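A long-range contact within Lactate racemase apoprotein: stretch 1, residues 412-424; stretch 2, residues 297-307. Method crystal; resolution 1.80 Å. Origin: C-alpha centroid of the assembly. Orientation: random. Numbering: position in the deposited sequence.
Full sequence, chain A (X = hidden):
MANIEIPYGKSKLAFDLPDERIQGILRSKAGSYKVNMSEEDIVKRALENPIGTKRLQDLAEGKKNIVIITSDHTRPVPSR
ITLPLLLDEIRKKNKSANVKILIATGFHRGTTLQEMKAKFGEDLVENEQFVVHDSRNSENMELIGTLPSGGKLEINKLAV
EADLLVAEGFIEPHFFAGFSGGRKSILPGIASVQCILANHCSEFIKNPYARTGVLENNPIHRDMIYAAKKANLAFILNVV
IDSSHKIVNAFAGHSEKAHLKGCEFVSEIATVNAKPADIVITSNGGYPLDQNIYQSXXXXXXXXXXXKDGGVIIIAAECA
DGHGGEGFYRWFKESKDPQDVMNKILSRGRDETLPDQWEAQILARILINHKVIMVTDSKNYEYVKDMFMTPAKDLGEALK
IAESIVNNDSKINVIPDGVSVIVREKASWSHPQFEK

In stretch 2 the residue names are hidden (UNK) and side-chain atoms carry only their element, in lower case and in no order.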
# COMPACT_ATOMS: atom_id res chain seq x y z
N ILE A 412 -28.06 -10.65 42.16
CA ILE A 412 -27.09 -10.00 41.33
C ILE A 412 -27.37 -10.39 39.93
O ILE A 412 -27.54 -11.59 39.62
CB ILE A 412 -25.64 -10.50 41.64
CG1 ILE A 412 -25.25 -10.26 43.08
CG2 ILE A 412 -24.58 -9.86 40.71
CD1 ILE A 412 -24.04 -11.12 43.53
N ASN A 413 -27.40 -9.40 39.05
CA ASN A 413 -27.48 -9.68 37.65
C ASN A 413 -26.06 -9.86 37.11
O ASN A 413 -25.23 -9.00 37.33
CB ASN A 413 -28.19 -8.54 36.90
CG ASN A 413 -29.72 -8.66 36.86
OD1 ASN A 413 -30.43 -7.64 36.73
ND2 ASN A 413 -30.22 -9.87 36.87
N VAL A 414 -25.79 -10.92 36.34
CA VAL A 414 -24.47 -11.14 35.71
C VAL A 414 -24.58 -11.03 34.22
O VAL A 414 -25.31 -11.78 33.59
CB VAL A 414 -23.85 -12.54 36.08
CG1 VAL A 414 -22.43 -12.71 35.42
CG2 VAL A 414 -23.76 -12.68 37.62
N ILE A 415 -23.86 -10.07 33.63
CA ILE A 415 -23.90 -9.86 32.21
C ILE A 415 -22.44 -10.04 31.77
O ILE A 415 -21.68 -9.07 31.79
CB ILE A 415 -24.33 -8.44 31.85
CG1 ILE A 415 -25.61 -8.04 32.64
CG2 ILE A 415 -24.51 -8.34 30.33
CD1 ILE A 415 -26.21 -6.66 32.24
N PRO A 416 -22.06 -11.27 31.38
CA PRO A 416 -20.61 -11.49 31.23
C PRO A 416 -19.92 -10.62 30.17
O PRO A 416 -18.77 -10.23 30.38
CB PRO A 416 -20.47 -12.98 30.90
CG PRO A 416 -21.89 -13.60 31.15
CD PRO A 416 -22.87 -12.50 31.23
N ASP A 417 -20.60 -10.30 29.08
CA ASP A 417 -20.10 -9.37 28.08
C ASP A 417 -21.07 -8.17 27.89
O ASP A 417 -22.10 -8.26 27.19
CB ASP A 417 -19.86 -10.08 26.79
CG ASP A 417 -19.25 -9.17 25.69
OD1 ASP A 417 -19.37 -7.92 25.77
OD2 ASP A 417 -18.65 -9.73 24.74
N GLY A 418 -20.73 -7.09 28.57
CA GLY A 418 -21.53 -5.88 28.59
C GLY A 418 -21.66 -5.12 27.27
O GLY A 418 -22.60 -4.35 27.09
N VAL A 419 -20.71 -5.29 26.37
CA VAL A 419 -20.70 -4.48 25.12
C VAL A 419 -21.43 -5.12 23.98
O VAL A 419 -21.80 -4.44 23.00
CB VAL A 419 -19.29 -4.20 24.59
CG1 VAL A 419 -18.64 -3.30 25.46
CG2 VAL A 419 -18.47 -5.46 24.43
N SER A 420 -21.63 -6.42 24.08
CA SER A 420 -22.31 -7.20 23.06
C SER A 420 -23.85 -7.29 23.16
O SER A 420 -24.49 -7.81 22.25
CB SER A 420 -21.78 -8.64 23.11
OG SER A 420 -22.19 -9.30 24.33
N VAL A 421 -24.46 -6.85 24.25
CA VAL A 421 -25.85 -7.06 24.48
C VAL A 421 -26.66 -5.75 24.37
O VAL A 421 -26.11 -4.64 24.50
CB VAL A 421 -26.07 -7.67 25.89
CG1 VAL A 421 -25.44 -9.10 25.97
CG2 VAL A 421 -25.49 -6.80 26.99
N ILE A 422 -27.98 -5.94 24.21
CA ILE A 422 -28.98 -4.90 24.33
C ILE A 422 -29.80 -5.31 25.53
O ILE A 422 -30.56 -6.30 25.46
CB ILE A 422 -29.89 -4.82 23.06
CG1 ILE A 422 -29.06 -4.44 21.82
CG2 ILE A 422 -31.03 -3.82 23.20
CD1 ILE A 422 -29.78 -4.86 20.59
N VAL A 423 -29.68 -4.55 26.62
CA VAL A 423 -30.40 -4.93 27.84
C VAL A 423 -31.80 -4.27 27.82
O VAL A 423 -31.90 -3.06 27.80
CB VAL A 423 -29.66 -4.53 29.10
CG1 VAL A 423 -30.53 -4.87 30.43
CG2 VAL A 423 -28.29 -5.18 29.16
N ARG A 424 -32.84 -5.10 27.87
CA ARG A 424 -34.19 -4.68 27.90
C ARG A 424 -34.76 -5.03 29.25
O ARG A 424 -34.63 -6.16 29.68
CB ARG A 424 -34.91 -5.43 26.79
CG ARG A 424 -36.38 -5.11 26.60
CD ARG A 424 -37.11 -6.43 26.25
NE ARG A 424 -38.57 -6.34 26.08
CZ ARG A 424 -39.49 -6.59 27.02
NH1 ARG A 424 -39.15 -6.94 28.27
NH2 ARG A 424 -40.79 -6.48 26.71
N UNK A 297 -17.33 2.79 29.47
CA UNK A 297 -18.67 3.39 29.63
C UNK A 297 -19.72 2.60 28.83
O UNK A 297 -20.86 2.55 29.25
c UNK A 297 -18.66 4.86 29.24
c UNK A 297 -20.08 5.57 29.49
c UNK A 297 -17.53 5.61 30.00
N UNK A 298 -19.37 2.00 27.70
CA UNK A 298 -20.32 1.17 26.91
C UNK A 298 -20.93 -0.01 27.69
O UNK A 298 -22.19 -0.12 27.84
c UNK A 298 -18.13 2.57 22.57
n UNK A 298 -17.39 2.05 21.33
c UNK A 298 -19.26 1.90 24.70
c UNK A 298 -19.71 0.71 25.62
c UNK A 298 -18.46 1.44 23.54
N UNK A 299 -20.06 -0.82 28.28
CA UNK A 299 -20.47 -1.94 29.17
C UNK A 299 -21.22 -1.44 30.40
O UNK A 299 -22.14 -2.06 30.91
N UNK A 300 -20.80 -0.28 30.92
CA UNK A 300 -21.51 0.26 32.06
C UNK A 300 -22.98 0.58 31.79
O UNK A 300 -23.83 0.48 32.72
c UNK A 300 -20.85 1.55 32.57
c UNK A 300 -19.41 1.42 33.05
c UNK A 300 -17.08 2.57 33.84
s UNK A 300 -18.79 2.99 33.65
N UNK A 301 -23.26 1.00 30.55
CA UNK A 301 -24.66 1.28 30.15
C UNK A 301 -25.52 0.00 30.17
O UNK A 301 -26.72 0.10 30.44
o UNK A 301 -24.47 1.10 27.68
c UNK A 301 -24.85 1.97 28.76
c UNK A 301 -24.14 3.38 28.70
N UNK A 302 -24.93 -1.16 29.87
CA UNK A 302 -25.65 -2.45 29.92
C UNK A 302 -25.91 -2.70 31.41
O UNK A 302 -27.01 -3.09 31.77
c UNK A 302 -24.80 -3.59 29.31
N UNK A 303 -24.90 -2.44 32.25
CA UNK A 303 -25.09 -2.39 33.71
C UNK A 303 -26.23 -1.53 34.21
O UNK A 303 -27.09 -1.96 35.04
N UNK A 304 -26.26 -0.28 33.74
CA UNK A 304 -27.22 0.70 34.14
C UNK A 304 -28.64 0.19 33.92
O UNK A 304 -29.48 0.35 34.78
o UNK A 304 -28.01 5.46 32.84
o UNK A 304 -27.34 3.97 31.42
c UNK A 304 -27.74 4.27 32.55
c UNK A 304 -27.04 1.95 33.28
c UNK A 304 -27.94 3.15 33.59
N UNK A 305 -28.88 -0.35 32.74
CA UNK A 305 -30.16 -0.86 32.33
C UNK A 305 -30.64 -2.08 33.15
O UNK A 305 -31.84 -2.27 33.28
c UNK A 305 -30.12 -1.17 30.86
N UNK A 306 -29.71 -2.83 33.75
CA UNK A 306 -30.05 -3.98 34.61
C UNK A 306 -29.96 -3.73 36.07
O UNK A 306 -30.08 -4.70 36.86
c UNK A 306 -29.14 -5.18 34.27
N UNK A 307 -29.72 -2.47 36.47
CA UNK A 307 -29.50 -2.12 37.85
C UNK A 307 -30.67 -1.26 38.37
O UNK A 307 -31.21 -0.41 37.64
c UNK A 307 -28.18 -1.38 37.95
s UNK A 307 -27.47 -1.27 39.53

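Position 297 carries three side-chain carbons, one bearing the other two, a fork at the beta position without oxygen; it lies out of reach of stretch 1 and is Val 297. At position 298 four carbons run in a row and end in a nitrogen, the mark of Lys 298. Its CB approaches Val 419, 4.2 Å from CG1, but the extended chain leads its end away from the contact. Position 299 has no side-chain atoms and is therefore Gly 299. Here the backbones come closest, its CA lying 4.1 Å from the CA of Gly 418, while its N is 4.0 Å from Val 419 CG1; a CB on Gly 418 would stand only 3.1 Å from the CA of Gly 299, so the bare backbone of stretch 1 suits this approach.

Position 300 holds an unbranched chain of two carbons, a sulfur and a final carbon. This is Met 300, directed away from stretch 1. At position 301 one carbon carries an oxygen and a carbon, which identifies Thr 301; its OG1 donates a hydrogen bond to the O of Lys 298 (2.6 Å), turning the hydroxyl back on its own helix. Position 302 shows a single carbon pointing toward stretch 1, where it lies 3.2 Å from Gly 418 O, 3.8 Å from Val 423 CG2 and 4.0 Å from Val 421 CG2. It is Ala 302, a small residue filling a close-packed site.

No side-chain atom is present at position 303, hence Gly 303; a CB there would meet nothing of stretch 1 but would clash with Met 300 O at 2.9 Å. Three carbons in line, the third with two oxygens, make position 304 Glu 304, whose carboxylate is hydrogen-bonded elsewhere in the structure. The lone side-chain carbon of position 305 sits 3.7 Å from Val 423 CG1 and belongs to Ala 305. Position 306 again has one carbon, 3.9 Å from Ile 415 CD1 and 4.1 Å from Val 423 CG1; this is Ala 306, the first residue after the helix to leave helical phi/psi. At position 307 a carbon followed by a sulfur gives Cys 307, which does not touch stretch 1.

The contact works by close apolar packing, burying 413 Å² in total. Ala 302, Ala 305 and Ala 306 present methyl groups to Val 423, and the first and last of these also meet Ile 415. Around Gly 299, the absence of a side chain on Gly 418 lets helix and loop approach closely.

Stretch 2 (297-307) VKGMTAGEAAC
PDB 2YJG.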